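Local coordinates for glycoside Hydrolase (Bacteroides uniformis, PDB 5T99), which probably hydrolyses galactosidic linkages as a family 2 glycoside hydrolase, with a barrel pocket that binds the inhibitor galacto-isofagomine, in a pathway for using agarose, at residues Thr495-Leu507 with Tyr586-Arg599. Sequence-based numbering, arbitrary orientation.
Sequences TSSCTSSRGVYHL and YFGAVDLCGLPKDR. With GIF (D-galacto-isofagomine), chain C.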
loop_
_atom_site.group_PDB
_atom_site.type_symbol
_atom_site.label_atom_id
_atom_site.label_comp_id
_atom_site.label_asym_id
_atom_site.label_seq_id
_atom_site.Cartn_x
_atom_site.Cartn_y
_atom_site.Cartn_z
ATOM N N THR A 495 -3.482 -14.576 -6.330
ATOM C CA THR A 495 -3.783 -15.926 -5.853
ATOM C C THR A 495 -4.879 -15.962 -4.784
ATOM O O THR A 495 -5.130 -14.975 -4.080
ATOM C CB THR A 495 -2.513 -16.647 -5.335
ATOM O OG1 THR A 495 -1.962 -15.957 -4.204
ATOM C CG2 THR A 495 -1.447 -16.732 -6.418
ATOM N N SER A 496 -5.503 -17.134 -4.691
ATOM C CA SER A 496 -6.557 -17.465 -3.736
ATOM C C SER A 496 -7.887 -16.781 -4.060
ATOM O O SER A 496 -8.732 -17.397 -4.665
ATOM C CB SER A 496 -6.123 -17.226 -2.276
ATOM O OG SER A 496 -7.043 -17.822 -1.382
ATOM N N SER A 497 -8.053 -15.511 -3.688
ATOM C CA SER A 497 -9.372 -14.836 -3.663
ATOM C C SER A 497 -10.426 -15.536 -2.772
ATOM O O SER A 497 -11.631 -15.351 -2.952
ATOM C CB SER A 497 -9.909 -14.569 -5.086
ATOM O OG SER A 497 -9.598 -13.248 -5.495
ATOM N N CYS A 498 -9.947 -16.293 -1.783
ATOM C CA CYS A 498 -10.773 -16.856 -0.732
ATOM C C CYS A 498 -11.358 -15.687 0.056
ATOM O O CYS A 498 -10.707 -14.650 0.244
ATOM C CB CYS A 498 -9.908 -17.740 0.176
ATOM S SG CYS A 498 -10.787 -18.711 1.427
ATOM N N THR A 499 -12.600 -15.846 0.489
ATOM C CA THR A 499 -13.310 -14.804 1.212
ATOM C C THR A 499 -13.679 -15.277 2.613
ATOM O O THR A 499 -13.922 -16.471 2.834
ATOM C CB THR A 499 -14.583 -14.392 0.454
ATOM O OG1 THR A 499 -15.372 -15.555 0.172
ATOM C CG2 THR A 499 -14.212 -13.721 -0.848
ATOM N N SER A 500 -13.734 -14.326 3.541
ATOM C CA SER A 500 -14.188 -14.581 4.904
ATOM C C SER A 500 -14.560 -13.281 5.607
ATOM O O SER A 500 -14.120 -12.199 5.208
ATOM C CB SER A 500 -13.121 -15.324 5.705
ATOM O OG SER A 500 -11.905 -14.608 5.766
ATOM N N SER A 501 -15.413 -13.393 6.620
ATOM C CA SER A 501 -15.685 -12.296 7.551
ATOM C C SER A 501 -15.009 -12.661 8.869
ATOM O O SER A 501 -15.049 -13.827 9.274
ATOM C CB SER A 501 -17.190 -12.109 7.757
ATOM O OG SER A 501 -17.873 -11.907 6.524
ATOM N N ARG A 502 -14.381 -11.676 9.518
ATOM C CA ARG A 502 -13.659 -11.885 10.785
ATOM C C ARG A 502 -14.576 -12.455 11.856
ATOM O O ARG A 502 -15.619 -11.873 12.133
ATOM C CB ARG A 502 -13.078 -10.558 11.309
ATOM C CG ARG A 502 -12.201 -10.711 12.553
ATOM C CD ARG A 502 -11.448 -9.430 12.893
ATOM N NE ARG A 502 -12.350 -8.293 13.030
ATOM C CZ ARG A 502 -13.153 -8.062 14.072
ATOM N NH1 ARG A 502 -13.183 -8.882 15.121
ATOM N NH2 ARG A 502 -13.942 -6.988 14.064
ATOM N N GLY A 503 -14.181 -13.578 12.448
ATOM C CA GLY A 503 -14.908 -14.169 13.567
ATOM C C GLY A 503 -16.328 -14.659 13.298
ATOM O O GLY A 503 -17.131 -14.724 14.223
ATOM N N VAL A 504 -16.631 -15.012 12.047
ATOM C CA VAL A 504 -17.951 -15.515 11.670
ATOM C C VAL A 504 -17.799 -16.936 11.159
ATOM O O VAL A 504 -17.070 -17.173 10.211
ATOM C CB VAL A 504 -18.617 -14.630 10.598
ATOM C CG1 VAL A 504 -19.960 -15.214 10.165
ATOM C CG2 VAL A 504 -18.799 -13.212 11.128
ATOM N N TYR A 505 -18.490 -17.869 11.807
ATOM C CA TYR A 505 -18.485 -19.287 11.447
ATOM C C TYR A 505 -19.937 -19.714 11.258
ATOM O O TYR A 505 -20.810 -19.375 12.086
ATOM C CB TYR A 505 -17.812 -20.114 12.552
ATOM C CG TYR A 505 -16.532 -19.489 13.008
ATOM C CD1 TYR A 505 -15.338 -19.738 12.337
ATOM C CD2 TYR A 505 -16.518 -18.587 14.070
ATOM C CE1 TYR A 505 -14.164 -19.139 12.737
ATOM C CE2 TYR A 505 -15.344 -17.974 14.476
ATOM C CZ TYR A 505 -14.173 -18.252 13.803
ATOM O OH TYR A 505 -13.009 -17.646 14.204
ATOM N N HIS A 506 -20.192 -20.436 10.168
ATOM C CA HIS A 506 -21.544 -20.897 9.828
ATOM C C HIS A 506 -21.590 -22.414 9.950
ATOM O O HIS A 506 -21.005 -23.122 9.119
ATOM C CB HIS A 506 -21.921 -20.461 8.404
ATOM C CG HIS A 506 -22.231 -19.003 8.281
ATOM N ND1 HIS A 506 -22.035 -18.296 7.113
ATOM C CD2 HIS A 506 -22.711 -18.113 9.184
ATOM C CE1 HIS A 506 -22.396 -17.038 7.299
ATOM N NE2 HIS A 506 -22.808 -16.901 8.547
ATOM N N LEU A 507 -22.280 -22.900 10.987
ATOM C CA LEU A 507 -22.315 -24.331 11.328
ATOM C C LEU A 507 -23.744 -24.917 11.234
ATOM O O LEU A 507 -24.612 -24.510 12.017
ATOM C CB LEU A 507 -21.733 -24.534 12.736
ATOM C CG LEU A 507 -20.234 -24.211 12.882
ATOM C CD1 LEU A 507 -19.760 -24.323 14.326
ATOM C CD2 LEU A 507 -19.387 -25.105 11.982
ATOM N N TYR A 586 -14.253 -8.897 1.279
ATOM C CA TYR A 586 -14.031 -10.025 2.169
ATOM C C TYR A 586 -12.737 -10.803 1.840
ATOM O O TYR A 586 -12.390 -11.775 2.532
ATOM C CB TYR A 586 -15.214 -10.994 2.054
ATOM C CG TYR A 586 -16.577 -10.404 2.361
ATOM C CD1 TYR A 586 -17.193 -10.617 3.597
ATOM C CD2 TYR A 586 -17.267 -9.662 1.400
ATOM C CE1 TYR A 586 -18.448 -10.095 3.876
ATOM C CE2 TYR A 586 -18.517 -9.132 1.672
ATOM C CZ TYR A 586 -19.104 -9.362 2.910
ATOM O OH TYR A 586 -20.334 -8.830 3.172
ATOM N N PHE A 587 -12.020 -10.373 0.801
ATOM C CA PHE A 587 -10.825 -11.078 0.306
ATOM C C PHE A 587 -9.619 -10.972 1.250
ATOM O O PHE A 587 -8.710 -11.795 1.198
ATOM C CB PHE A 587 -10.407 -10.513 -1.062
ATOM C CG PHE A 587 -11.393 -10.766 -2.171
ATOM C CD1 PHE A 587 -11.668 -12.054 -2.595
ATOM C CD2 PHE A 587 -12.006 -9.702 -2.829
ATOM C CE1 PHE A 587 -12.560 -12.287 -3.632
ATOM C CE2 PHE A 587 -12.900 -9.925 -3.870
ATOM C CZ PHE A 587 -13.182 -11.225 -4.268
ATOM N N GLY A 588 -9.604 -9.938 2.079
ATOM C CA GLY A 588 -8.482 -9.657 2.963
ATOM C C GLY A 588 -8.209 -10.759 3.967
ATOM O O GLY A 588 -9.141 -11.331 4.532
ATOM N N ALA A 589 -6.930 -11.073 4.163
ATOM C CA ALA A 589 -6.504 -11.901 5.290
ATOM C C ALA A 589 -6.666 -11.142 6.616
ATOM O O ALA A 589 -6.866 -11.750 7.673
ATOM C CB ALA A 589 -5.064 -12.334 5.100
ATOM N N VAL A 590 -6.558 -9.818 6.540
ATOM C CA VAL A 590 -6.759 -8.915 7.661
ATOM C C VAL A 590 -7.934 -8.034 7.263
ATOM O O VAL A 590 -8.052 -7.666 6.092
ATOM C CB VAL A 590 -5.479 -8.080 7.918
ATOM C CG1 VAL A 590 -5.671 -7.058 9.027
ATOM C CG2 VAL A 590 -4.308 -9.001 8.270
ATOM N N ASP A 591 -8.807 -7.707 8.219
ATOM C CA ASP A 591 -10.018 -6.919 7.925
ATOM C C ASP A 591 -9.692 -5.445 7.689
ATOM O O ASP A 591 -8.555 -5.006 7.892
ATOM C CB ASP A 591 -11.115 -7.131 9.004
ATOM C CG ASP A 591 -10.943 -6.250 10.263
ATOM O OD1 ASP A 591 -10.099 -5.324 10.321
ATOM O OD2 ASP A 591 -11.699 -6.487 11.219
ATOM N N LEU A 592 -10.701 -4.685 7.284
ATOM C CA LEU A 592 -10.525 -3.286 6.862
ATOM C C LEU A 592 -9.985 -2.331 7.938
ATOM O O LEU A 592 -9.410 -1.287 7.602
ATOM C CB LEU A 592 -11.861 -2.760 6.349
ATOM C CG LEU A 592 -11.941 -1.455 5.567
ATOM C CD1 LEU A 592 -11.227 -1.601 4.231
ATOM C CD2 LEU A 592 -13.407 -1.083 5.370
ATOM N N CYS A 593 -10.175 -2.659 9.218
ATOM C CA CYS A 593 -9.650 -1.818 10.312
ATOM C C CYS A 593 -8.343 -2.382 10.916
ATOM O O CYS A 593 -7.845 -1.876 11.921
ATOM C CB CYS A 593 -10.733 -1.574 11.387
ATOM S SG CYS A 593 -11.155 -3.005 12.409
ATOM N N GLY A 594 -7.782 -3.408 10.282
ATOM C CA GLY A 594 -6.495 -3.960 10.667
ATOM C C GLY A 594 -6.539 -5.079 11.688
ATOM O O GLY A 594 -5.522 -5.353 12.326
ATOM N N LEU A 595 -7.691 -5.742 11.838
ATOM C CA LEU A 595 -7.797 -6.897 12.736
ATOM C C LEU A 595 -7.657 -8.196 11.951
ATOM O O LEU A 595 -8.352 -8.392 10.951
ATOM C CB LEU A 595 -9.104 -6.870 13.535
ATOM C CG LEU A 595 -9.183 -5.719 14.544
ATOM C CD1 LEU A 595 -10.603 -5.552 15.054
ATOM C CD2 LEU A 595 -8.208 -5.922 15.699
ATOM N N PRO A 596 -6.738 -9.082 12.385
ATOM C CA PRO A 596 -6.508 -10.297 11.601
ATOM C C PRO A 596 -7.709 -11.247 11.660
ATOM O O PRO A 596 -8.310 -11.427 12.730
ATOM C CB PRO A 596 -5.276 -10.923 12.276
ATOM C CG PRO A 596 -5.329 -10.445 13.687
ATOM C CD PRO A 596 -5.947 -9.073 13.633
ATOM N N LYS A 597 -8.058 -11.827 10.514
ATOM C CA LYS A 597 -9.022 -12.919 10.463
ATOM C C LYS A 597 -8.231 -14.181 10.718
ATOM O O LYS A 597 -6.998 -14.129 10.830
ATOM C CB LYS A 597 -9.690 -12.989 9.098
ATOM C CG LYS A 597 -10.409 -11.718 8.677
ATOM C CD LYS A 597 -10.871 -11.804 7.228
ATOM C CE LYS A 597 -11.328 -10.441 6.711
ATOM N NZ LYS A 597 -11.612 -10.394 5.248
ATOM N N ASP A 598 -8.911 -15.322 10.797
ATOM C CA ASP A 598 -8.200 -16.595 10.979
ATOM C C ASP A 598 -7.228 -16.869 9.822
ATOM O O ASP A 598 -6.240 -17.565 10.011
ATOM C CB ASP A 598 -9.169 -17.773 11.099
ATOM C CG ASP A 598 -10.089 -17.653 12.290
ATOM O OD1 ASP A 598 -9.586 -17.499 13.427
ATOM O OD2 ASP A 598 -11.321 -17.711 12.072
ATOM N N ARG A 599 -7.539 -16.325 8.644
ATOM C CA ARG A 599 -6.735 -16.482 7.435
ATOM C C ARG A 599 -5.309 -15.961 7.594
ATOM O O ARG A 599 -4.368 -16.585 7.104
ATOM C CB ARG A 599 -7.423 -15.783 6.254
ATOM C CG ARG A 599 -6.805 -16.079 4.886
ATOM C CD ARG A 599 -7.841 -16.614 3.893
ATOM N NE ARG A 599 -9.073 -15.821 3.885
ATOM C CZ ARG A 599 -9.200 -14.607 3.350
ATOM N NH1 ARG A 599 -8.179 -14.005 2.735
ATOM N NH2 ARG A 599 -10.376 -13.982 3.426
HETATM C C GIF C . -8.519 -8.512 -10.175
HETATM N N GIF C . -8.678 -9.956 -10.106
HETATM O O GIF C . -11.397 -11.765 -7.153
HETATM C C1 GIF C . -8.801 -7.892 -8.820
HETATM O O1 GIF C . -11.193 -7.940 -9.054
HETATM C C2 GIF C . -10.118 -8.397 -8.235
HETATM O O2 GIF C . -8.856 -6.473 -8.957
HETATM C C3 GIF C . -10.148 -9.920 -8.149
HETATM C C4 GIF C . -9.871 -10.538 -9.516
HETATM C C5 GIF C . -11.493 -10.409 -7.610
HETATM O O HOH W 1 -6.228 -15.701 1.018
HETATM O O HOH W 2 -10.670 -16.384 7.798
HETATM O O HOH W 3 -11.650 -14.735 11.459
#
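Arg502 and Asp591 illustrate how a loop and the segment running into a helix can be locked together by side chains that meet at the edge and over the face of a guanidinium. With CG anti to the backbone N (chi1 -175°) and the chain bent at its third torsion, Arg502 presents NE to OD2 of Asp591 at 2.6 Å, a salt bridge close to the guanidinium plane, on the anti side of OD2 but well out of the plane of the carboxylate, which is turned 72° from the guanidinium. CD1 of Leu595 lies over the centre of one guanidinium face, while OD1 of Asp591, in an Asx turn, accepts hydrogen bonds from the backbone N-H groups of Cys593 and Leu595, one from each face, which should hold the carboxylate's rotation. Further along, OH of Tyr505 donates a hydrogen bond to the syn lone pair of Asp598 OD2 at 2.7 Å.

In the middle, extended Lys597 sends NZ above the carbonyl plane of Ser500, 3.1 Å from its O, and also bonds Gly588 O; a salt bridge with Asp557 probably helps to balance its charge. Arg599, itself paired with Asp524, donates from NH2 to Ser500 OG at 2.9 Å, and Cys498 O sits over one face of its guanidinium. The backbone N of Ser500 bonds Tyr586 O, and CG2 of Thr499 packs 3.5 Å from CD1 of Phe587.

Toward the sugar pocket, the O of Ser497 approaches the edge of the Phe587 ring, whose CZ is 3.4 Å from O of galacto-isofagomine; Ser497 OG hydrogen-bonds that same ligand oxygen as well as Tyr473.

The 495-507 loop leaves barrel strand 490-495 beside helix 534-543, where Pro534 touches Cys498 and Arg599, and meets the loop leading into helix 598-607, while Met787 of strand 787-793 packs against Arg502 and Leu595.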